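Local coordinates for protein phenylalanine--tRNA ligase beta subunit (Pyrococcus horikoshii, PDB 2CXI) that forms, as the beta subunit of a two-alpha, two-beta synthetase, part of the enzyme that joins phenylalanine to its tRNA at the cost of ATP, at residues Glu308-Glu313 against Leu339-Ile344; Val65-Lys70 against Pro326-Asp331. All coordinates share one frame; numbering follows the deposited sequence.

Interaction 1 of 2, residues Glu308-Glu313 against Leu339-Ile344; sequences EKMMYE and LEDVLI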
ATOM      1  N   GLU A 308     -27.602 -11.543  37.923  1.00 19.49           N
ATOM      2  CA  GLU A 308     -26.537 -12.326  37.274  1.00 21.18           C
ATOM      3  C   GLU A 308     -27.049 -13.452  36.353  1.00 21.14           C
ATOM      4  O   GLU A 308     -26.425 -13.715  35.345  1.00 21.49           O
ATOM      5  CB  GLU A 308     -25.506 -12.833  38.292  1.00 20.72           C
ATOM      6  CG  GLU A 308     -24.718 -11.698  38.931  1.00 21.01           C
ATOM      7  CD  GLU A 308     -23.723 -12.169  39.982  1.00 24.91           C
ATOM      8  OE1 GLU A 308     -23.986 -13.194  40.629  1.00 29.62           O
ATOM      9  OE2 GLU A 308     -22.691 -11.487  40.168  1.00 27.30           O
ATOM     10  N   LYS A 309     -28.176 -14.097  36.697  1.00 21.18           N
ATOM     11  CA  LYS A 309     -28.846 -15.045  35.798  1.00 21.50           C
ATOM     12  C   LYS A 309     -29.425 -14.387  34.549  1.00 20.47           C
ATOM     13  O   LYS A 309     -29.738 -15.074  33.612  1.00 21.36           O
ATOM     14  CB  LYS A 309     -30.000 -15.778  36.517  1.00 21.81           C
ATOM     15  CG  LYS A 309     -29.567 -16.773  37.575  1.00 23.86           C
ATOM     16  CD  LYS A 309     -30.774 -17.303  38.356  1.00 24.58           C
ATOM     17  CE  LYS A 309     -30.293 -18.174  39.532  1.00 31.99           C
ATOM     18  NZ  LYS A 309     -31.438 -18.939  40.137  1.00 34.29           N
HETATM   19  N   MSE A 310     -29.595 -13.065  34.573  1.00 20.34           N
HETATM   20  CA  MSE A 310     -30.164 -12.283  33.458  1.00 20.44           C
HETATM   21  C   MSE A 310     -29.054 -11.591  32.663  1.00 19.64           C
HETATM   22  O   MSE A 310     -29.306 -10.738  31.810  1.00 18.68           O
HETATM   23  CB  MSE A 310     -31.191 -11.284  33.977  1.00 19.92           C
HETATM   24  CG  MSE A 310     -32.331 -11.962  34.726  1.00 23.68           C
HETATM   25 SE   MSE A 310     -33.262 -13.269  33.485  1.00 32.85          SE
HETATM   26  CE  MSE A 310     -34.120 -12.003  32.196  1.00 24.98           C
HETATM   27  N   MSE A 311     -27.828 -12.011  32.947  1.00 20.24           N
HETATM   28  CA  MSE A 311     -26.625 -11.627  32.197  1.00 22.51           C
HETATM   29  C   MSE A 311     -26.102 -10.246  32.566  1.00 21.05           C
HETATM   30  O   MSE A 311     -25.372  -9.622  31.773  1.00 19.72           O
HETATM   31  CB  MSE A 311     -26.814 -11.756  30.676  1.00 20.96           C
HETATM   32  CG  MSE A 311     -27.234 -13.171  30.248  1.00 24.05           C
HETATM   33 SE   MSE A 311     -27.306 -13.383  28.326  1.00 34.68          SE
HETATM   34  CE  MSE A 311     -28.572 -12.189  27.963  1.00 21.30           C
ATOM     35  N   TYR A 312     -26.410  -9.789  33.786  1.00 20.28           N
ATOM     36  CA  TYR A 312     -25.862  -8.509  34.244  1.00 19.39           C
ATOM     37  C   TYR A 312     -24.604  -8.703  35.073  1.00 20.51           C
ATOM     38  O   TYR A 312     -24.497  -9.650  35.841  1.00 20.37           O
ATOM     39  CB  TYR A 312     -26.831  -7.694  35.127  1.00 19.04           C
ATOM     40  CG  TYR A 312     -28.083  -7.171  34.477  1.00 18.50           C
ATOM     41  CD1 TYR A 312     -28.166  -5.837  34.020  1.00 15.96           C
ATOM     42  CD2 TYR A 312     -29.218  -7.980  34.399  1.00 17.22           C
ATOM     43  CE1 TYR A 312     -29.347  -5.350  33.450  1.00 20.26           C
ATOM     44  CE2 TYR A 312     -30.399  -7.491  33.831  1.00 15.19           C
ATOM     45  CZ  TYR A 312     -30.465  -6.197  33.388  1.00 17.19           C
ATOM     46  OH  TYR A 312     -31.647  -5.738  32.844  1.00 18.59           O
ATOM     47  N   GLU A 313     -23.684  -7.748  34.958  1.00 21.12           N
ATOM     48  CA  GLU A 313     -22.685  -7.569  35.988  1.00 22.65           C
ATOM     49  C   GLU A 313     -23.281  -6.654  37.027  1.00 22.64           C
ATOM     50  O   GLU A 313     -23.961  -5.691  36.688  1.00 23.47           O
ATOM     51  CB  GLU A 313     -21.376  -6.974  35.451  1.00 22.50           C
ATOM     52  CG  GLU A 313     -20.369  -6.692  36.557  1.00 25.02           C
ATOM     53  CD  GLU A 313     -19.143  -5.987  36.027  1.00 29.14           C
ATOM     54  OE1 GLU A 313     -18.314  -6.662  35.396  1.00 28.86           O
ATOM     55  OE2 GLU A 313     -19.030  -4.764  36.245  1.00 35.22           O
ATOM     56  N   LEU A 339     -36.437  -4.023  36.947  1.00 19.62           N
ATOM     57  CA  LEU A 339     -37.436  -4.715  37.777  1.00 20.51           C
ATOM     58  C   LEU A 339     -38.053  -5.901  37.046  1.00 19.57           C
ATOM     59  O   LEU A 339     -38.244  -6.985  37.625  1.00 19.91           O
ATOM     60  CB  LEU A 339     -38.542  -3.718  38.221  1.00 20.30           C
ATOM     61  CG  LEU A 339     -39.798  -4.322  38.907  1.00 22.07           C
ATOM     62  CD1 LEU A 339     -39.444  -5.111  40.164  1.00 26.85           C
ATOM     63  CD2 LEU A 339     -40.809  -3.159  39.211  1.00 22.59           C
ATOM     64  N   GLU A 340     -38.372  -5.703  35.772  1.00 20.25           N
ATOM     65  CA  GLU A 340     -38.932  -6.800  34.958  1.00 19.94           C
ATOM     66  C   GLU A 340     -37.995  -7.997  34.896  1.00 19.60           C
ATOM     67  O   GLU A 340     -38.416  -9.139  35.026  1.00 19.30           O
ATOM     68  CB  GLU A 340     -39.247  -6.310  33.530  1.00 20.93           C
ATOM     69  CG  GLU A 340     -40.230  -7.179  32.757  1.00 22.72           C
ATOM     70  CD  GLU A 340     -41.631  -7.155  33.378  1.00 28.12           C
ATOM     71  OE1 GLU A 340     -41.975  -6.185  34.095  1.00 29.26           O
ATOM     72  OE2 GLU A 340     -42.413  -8.093  33.145  1.00 29.23           O
ATOM     73  N   ASP A 341     -36.702  -7.746  34.715  1.00 19.68           N
ATOM     74  CA  ASP A 341     -35.747  -8.873  34.599  1.00 19.87           C
ATOM     75  C   ASP A 341     -35.610  -9.625  35.922  1.00 19.63           C
ATOM     76  O   ASP A 341     -35.435 -10.837  35.938  1.00 20.65           O
ATOM     77  CB  ASP A 341     -34.364  -8.387  34.126  1.00 18.91           C
ATOM     78  CG  ASP A 341     -34.318  -8.088  32.632  1.00 20.61           C
ATOM     79  OD1 ASP A 341     -35.254  -8.491  31.910  1.00 19.98           O
ATOM     80  OD2 ASP A 341     -33.356  -7.484  32.103  1.00 20.50           O
ATOM     81  N   VAL A 342     -35.650  -8.897  37.035  1.00 20.25           N
ATOM     82  CA  VAL A 342     -35.687  -9.538  38.387  1.00 20.50           C
ATOM     83  C   VAL A 342     -36.905 -10.469  38.533  1.00 22.29           C
ATOM     84  O   VAL A 342     -36.780 -11.615  39.041  1.00 21.67           O
ATOM     85  CB  VAL A 342     -35.642  -8.477  39.527  1.00 20.45           C
ATOM     86  CG1 VAL A 342     -35.823  -9.134  40.926  1.00 21.93           C
ATOM     87  CG2 VAL A 342     -34.305  -7.729  39.504  1.00 19.93           C
ATOM     88  N   LEU A 343     -38.072  -9.983  38.085  1.00 22.65           N
ATOM     89  CA  LEU A 343     -39.311 -10.756  38.179  1.00 24.34           C
ATOM     90  C   LEU A 343     -39.216 -11.986  37.305  1.00 24.27           C
ATOM     91  O   LEU A 343     -39.584 -13.063  37.724  1.00 24.08           O
ATOM     92  CB  LEU A 343     -40.548  -9.913  37.795  1.00 24.66           C
ATOM     93  CG  LEU A 343     -40.902  -8.743  38.706  1.00 25.35           C
ATOM     94  CD1 LEU A 343     -42.060  -7.897  38.136  1.00 25.41           C
ATOM     95  CD2 LEU A 343     -41.226  -9.194  40.147  1.00 28.42           C
ATOM     96  N   ILE A 344     -38.665 -11.830  36.102  1.00 25.62           N
ATOM     97  CA  ILE A 344     -38.455 -12.959  35.211  1.00 25.47           C
ATOM     98  C   ILE A 344     -37.547 -14.017  35.826  1.00 26.50           C
ATOM     99  O   ILE A 344     -37.893 -15.205  35.838  1.00 26.25           O
ATOM    100  CB  ILE A 344     -37.866 -12.484  33.846  1.00 25.71           C
ATOM    101  CG1 ILE A 344     -38.870 -11.604  33.078  1.00 24.30           C
ATOM    102  CG2 ILE A 344     -37.423 -13.702  33.037  1.00 25.12           C
ATOM    103  CD1 ILE A 344     -38.255 -10.967  31.805  1.00 25.07           C
TER

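Interaction 2 of 2, residues Val65-Lys70 against Pro326-Asp331; sequences VARQIK and PAFRDD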
ATOM      1  N   VAL A  65     -31.251 -18.202  22.211  1.00 14.70           N
ATOM      2  CA  VAL A  65     -32.079 -19.062  23.077  1.00 16.27           C
ATOM      3  C   VAL A  65     -31.222 -19.949  24.023  1.00 16.20           C
ATOM      4  O   VAL A  65     -31.466 -20.017  25.252  1.00 15.87           O
ATOM      5  CB  VAL A  65     -33.032 -19.914  22.214  1.00 15.67           C
ATOM      6  CG1 VAL A  65     -33.812 -20.952  23.102  1.00 18.43           C
ATOM      7  CG2 VAL A  65     -34.000 -19.020  21.493  1.00 18.73           C
ATOM      8  N   ALA A  66     -30.202 -20.601  23.447  1.00 16.54           N
ATOM      9  CA  ALA A  66     -29.282 -21.454  24.185  1.00 16.13           C
ATOM     10  C   ALA A  66     -28.542 -20.621  25.210  1.00 17.25           C
ATOM     11  O   ALA A  66     -28.300 -21.057  26.322  1.00 16.59           O
ATOM     12  CB  ALA A  66     -28.295 -22.102  23.221  1.00 16.23           C
ATOM     13  N   ARG A  67     -28.175 -19.406  24.827  1.00 16.51           N
ATOM     14  CA  ARG A  67     -27.424 -18.538  25.741  1.00 17.43           C
ATOM     15  C   ARG A  67     -28.302 -18.247  26.965  1.00 17.55           C
ATOM     16  O   ARG A  67     -27.877 -18.463  28.092  1.00 18.18           O
ATOM     17  CB  ARG A  67     -27.017 -17.243  24.998  1.00 15.93           C
ATOM     18  CG  ARG A  67     -26.029 -16.293  25.738  1.00 18.50           C
ATOM     19  CD  ARG A  67     -25.466 -15.270  24.737  1.00 19.71           C
ATOM     20  NE  ARG A  67     -26.571 -14.558  24.105  1.00 23.72           N
ATOM     21  CZ  ARG A  67     -26.587 -14.081  22.864  1.00 21.52           C
ATOM     22  NH1 ARG A  67     -25.529 -14.200  22.045  1.00 22.65           N
ATOM     23  NH2 ARG A  67     -27.684 -13.456  22.450  1.00 22.88           N
ATOM     24  N   GLN A  68     -29.546 -17.823  26.749  1.00 18.07           N
ATOM     25  CA  GLN A  68     -30.449 -17.589  27.863  1.00 19.84           C
ATOM     26  C   GLN A  68     -30.617 -18.783  28.757  1.00 18.34           C
ATOM     27  O   GLN A  68     -30.576 -18.655  29.990  1.00 18.56           O
ATOM     28  CB  GLN A  68     -31.847 -17.241  27.394  1.00 21.00           C
ATOM     29  CG  GLN A  68     -32.260 -15.983  27.958  1.00 29.51           C
ATOM     30  CD  GLN A  68     -31.789 -15.007  26.984  1.00 39.84           C
ATOM     31  OE1 GLN A  68     -31.352 -13.902  27.318  1.00 44.93           O
ATOM     32  NE2 GLN A  68     -31.819 -15.437  25.718  1.00 44.54           N
ATOM     33  N   ILE A  69     -30.866 -19.928  28.140  1.00 17.57           N
ATOM     34  CA  ILE A  69     -31.024 -21.167  28.909  1.00 17.95           C
ATOM     35  C   ILE A  69     -29.769 -21.495  29.723  1.00 18.44           C
ATOM     36  O   ILE A  69     -29.877 -21.946  30.865  1.00 20.05           O
ATOM     37  CB  ILE A  69     -31.482 -22.309  27.985  1.00 17.70           C
ATOM     38  CG1 ILE A  69     -32.892 -21.999  27.480  1.00 15.98           C
ATOM     39  CG2 ILE A  69     -31.458 -23.698  28.709  1.00 16.77           C
ATOM     40  CD1 ILE A  69     -33.309 -22.897  26.269  1.00 18.80           C
ATOM     41  N   LYS A  70     -28.586 -21.313  29.138  1.00 19.27           N
ATOM     42  CA  LYS A  70     -27.344 -21.586  29.888  1.00 19.48           C
ATOM     43  C   LYS A  70     -27.288 -20.729  31.163  1.00 19.12           C
ATOM     44  O   LYS A  70     -26.899 -21.220  32.235  1.00 19.25           O
ATOM     45  CB  LYS A  70     -26.077 -21.350  29.027  1.00 18.41           C
ATOM     46  CG  LYS A  70     -25.771 -22.535  28.055  1.00 20.88           C
ATOM     47  CD  LYS A  70     -24.409 -22.412  27.391  1.00 22.35           C
ATOM     48  CE  LYS A  70     -24.393 -21.295  26.365  1.00 28.49           C
ATOM     49  NZ  LYS A  70     -23.141 -21.471  25.498  1.00 35.64           N
ATOM     50  N   PRO A 326     -25.036  -6.778  28.355  1.00 19.85           N
ATOM     51  CA  PRO A 326     -24.430  -7.056  27.030  1.00 19.17           C
ATOM     52  C   PRO A 326     -24.786  -5.993  25.991  1.00 18.26           C
ATOM     53  O   PRO A 326     -25.900  -5.456  26.012  1.00 16.76           O
ATOM     54  CB  PRO A 326     -25.068  -8.383  26.620  1.00 20.32           C
ATOM     55  CG  PRO A 326     -25.520  -9.010  27.911  1.00 19.59           C
ATOM     56  CD  PRO A 326     -25.920  -7.882  28.804  1.00 20.20           C
ATOM     57  N   ALA A 327     -23.831  -5.668  25.113  1.00 17.56           N
ATOM     58  CA  ALA A 327     -24.033  -4.656  24.055  1.00 17.27           C
ATOM     59  C   ALA A 327     -25.019  -5.131  22.985  1.00 18.18           C
ATOM     60  O   ALA A 327     -25.411  -4.335  22.125  1.00 18.23           O
ATOM     61  CB  ALA A 327     -22.681  -4.314  23.380  1.00 16.98           C
ATOM     62  N   PHE A 328     -25.397  -6.415  23.019  1.00 16.92           N
ATOM     63  CA  PHE A 328     -26.450  -6.951  22.100  1.00 17.49           C
ATOM     64  C   PHE A 328     -27.911  -6.596  22.532  1.00 18.20           C
ATOM     65  O   PHE A 328     -28.872  -6.926  21.823  1.00 16.52           O
ATOM     66  CB  PHE A 328     -26.256  -8.464  21.800  1.00 16.71           C
ATOM     67  CG  PHE A 328     -26.349  -9.382  23.016  1.00 17.00           C
ATOM     68  CD1 PHE A 328     -25.245 -10.127  23.402  1.00 15.97           C
ATOM     69  CD2 PHE A 328     -27.548  -9.541  23.734  1.00 17.29           C
ATOM     70  CE1 PHE A 328     -25.293 -10.977  24.506  1.00 19.63           C
ATOM     71  CE2 PHE A 328     -27.628 -10.412  24.826  1.00 18.56           C
ATOM     72  CZ  PHE A 328     -26.494 -11.130  25.229  1.00 18.99           C
ATOM     73  N   ARG A 329     -28.050  -5.914  23.686  1.00 17.62           N
ATOM     74  CA  ARG A 329     -29.350  -5.421  24.168  1.00 19.39           C
ATOM     75  C   ARG A 329     -29.439  -3.908  24.028  1.00 20.12           C
ATOM     76  O   ARG A 329     -28.462  -3.190  24.278  1.00 19.92           O
ATOM     77  CB  ARG A 329     -29.567  -5.762  25.650  1.00 19.35           C
ATOM     78  CG  ARG A 329     -29.749  -7.250  26.000  1.00 18.17           C
ATOM     79  CD  ARG A 329     -30.131  -7.438  27.435  1.00 19.45           C
ATOM     80  NE  ARG A 329     -31.441  -6.863  27.800  1.00 19.11           N
ATOM     81  CZ  ARG A 329     -32.017  -7.096  28.989  1.00 18.99           C
ATOM     82  NH1 ARG A 329     -31.373  -7.849  29.895  1.00 17.53           N
ATOM     83  NH2 ARG A 329     -33.203  -6.577  29.286  1.00 15.16           N
ATOM     84  N   ASP A 330     -30.594  -3.420  23.604  1.00 21.94           N
ATOM     85  CA  ASP A 330     -30.838  -1.994  23.635  1.00 23.76           C
ATOM     86  C   ASP A 330     -32.262  -1.686  24.131  1.00 24.46           C
ATOM     87  O   ASP A 330     -32.775  -0.586  23.912  1.00 24.96           O
ATOM     88  CB  ASP A 330     -30.503  -1.313  22.277  1.00 24.94           C
ATOM     89  CG  ASP A 330     -31.604  -1.495  21.220  1.00 29.42           C
ATOM     90  OD1 ASP A 330     -32.533  -2.337  21.434  1.00 31.91           O
ATOM     91  OD2 ASP A 330     -31.610  -0.835  20.138  1.00 31.46           O
ATOM     92  N   ASP A 331     -32.876  -2.648  24.822  1.00 24.23           N
ATOM     93  CA  ASP A 331     -34.227  -2.498  25.333  1.00 24.88           C
ATOM     94  C   ASP A 331     -34.312  -1.851  26.714  1.00 25.62           C
ATOM     95  O   ASP A 331     -35.403  -1.478  27.138  1.00 26.75           O
ATOM     96  CB  ASP A 331     -34.936  -3.862  25.426  1.00 23.89           C
ATOM     97  CG  ASP A 331     -34.199  -4.845  26.316  1.00 23.42           C
ATOM     98  OD1 ASP A 331     -32.950  -4.989  26.155  1.00 22.21           O
ATOM     99  OD2 ASP A 331     -34.782  -5.520  27.206  1.00 21.39           O
TER

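Interaction 1 of 2, residues Glu308-Glu313 against Leu339-Ile344
M310, a selenomethionine where helix 300-309 gives way to a turn, reaches across to D341 and I344 on helix 335-346. From CB the chain runs to CG, which sits 3.5 Å from the backbone O of D341. SE lies farther from that same oxygen, at 4.1 Å. The methyl CE then ends between two neighbours: it is 3.7 Å from OD1 of D341 and makes an apolar contact with CG2 of I344 at 3.8 Å. Bends at chi2 (-59°) and chi3 curl the chain and set CE beside these two atoms. M310 and I344 meet at about a right angle.

After M310 the backbone turns. M311, with positive phi, is the C' residue of a Schellman motif, in which Y312 N bonds to L307 O and M311 N to E308 O, and this closes helix 300-309 within the B5 domain. The chain beyond the turn carries Y312 toward the same aspartate.

The Y312 hydroxyl donates to D341, with OH to OD2 at 2.6 Å. OD2 lies at the ring edge, in the ring plane, whereas the hydroxyl meets the carboxylate on its anti side, 18° out of plane. Ring and carboxylate are turned 57° apart. OD2 also receives R329 in a salt bridge, and two donors on one oxygen would be expected to limit how the carboxylate can turn. D341 is predicted to bind a magnesium ion shared with the alpha subunit.

Interaction 2 of 2, residues Val65-Lys70 against Pro326-Asp331
The guanidinium of R67, on helix 62-72, lies nearly flat over the ring of F328, in the loop between strand 320-325 and helix 335-346. Their planes differ by 18°, and R67 CZ stands 4.0 Å from the ring centroid, 25° off the ring normal, which meets the geometry of a stacked cation-pi pair. The two side chains come from opposite directions and meet through their flat groups. The closest atoms are R67 NE and F328 CZ, 3.6 Å apart, while NH2 lies over the middle of the ring.

R67 reaches this far because its CG is anti to the backbone N (chi1 -171°) and the chain stays extended through chi2; the bend at chi3 then turns the guanidinium face to the ring. F328 begins from a type I turn spanning P326 to R329, with R329 N bonded back to P326 O. Its other face is covered near the rim by P326 CB, 3.3 Å above the ring plane, so proline and arginine sandwich the phenyl group.

Beside this stack, R329 grips D331 side-on, with NE to OD1 at 2.9 Å and NH2 to OD2 at 2.8 Å. The first bond is nearly straight and uses the syn lone pair of OD1. D331 is a predicted magnesium ligand, and the two-point grip is likely to hold its carboxylate in this orientation.

An alanine in place of R67 would probably leave one face of the F328 ring without its cationic cover and open a gap between helix and loop. R67 is buried, and its charge is likely to be offset partly by the pi face and partly by a long, weak ion pair with D58, joining the B5 domain to helix 62-72 through electrostatics as well as dispersion.

Both contacts are buried in this N-terminal fragment of the beta subunit, whose B5 domain forms its C-terminal end. Interaction 1 joins the turn after helix 300-309 to helix 335-346, both within B5. Interaction 2 ties a B5 loop to helix 62-72, more than 250 residues earlier, and as a whole lies nearer the centre of the chain. Their chemistry differs accordingly: a hydrogen bond to a carboxylate beside apolar packing in the first, a planar cation-pi stack in the second. They meet directly. R329 NH2 bridges to D341 OD2 at 3.0 Å, linking two predicted magnesium ligands, D331 and D341, through one arginine, and M311 CE packs against F328 CZ at 3.6 Å.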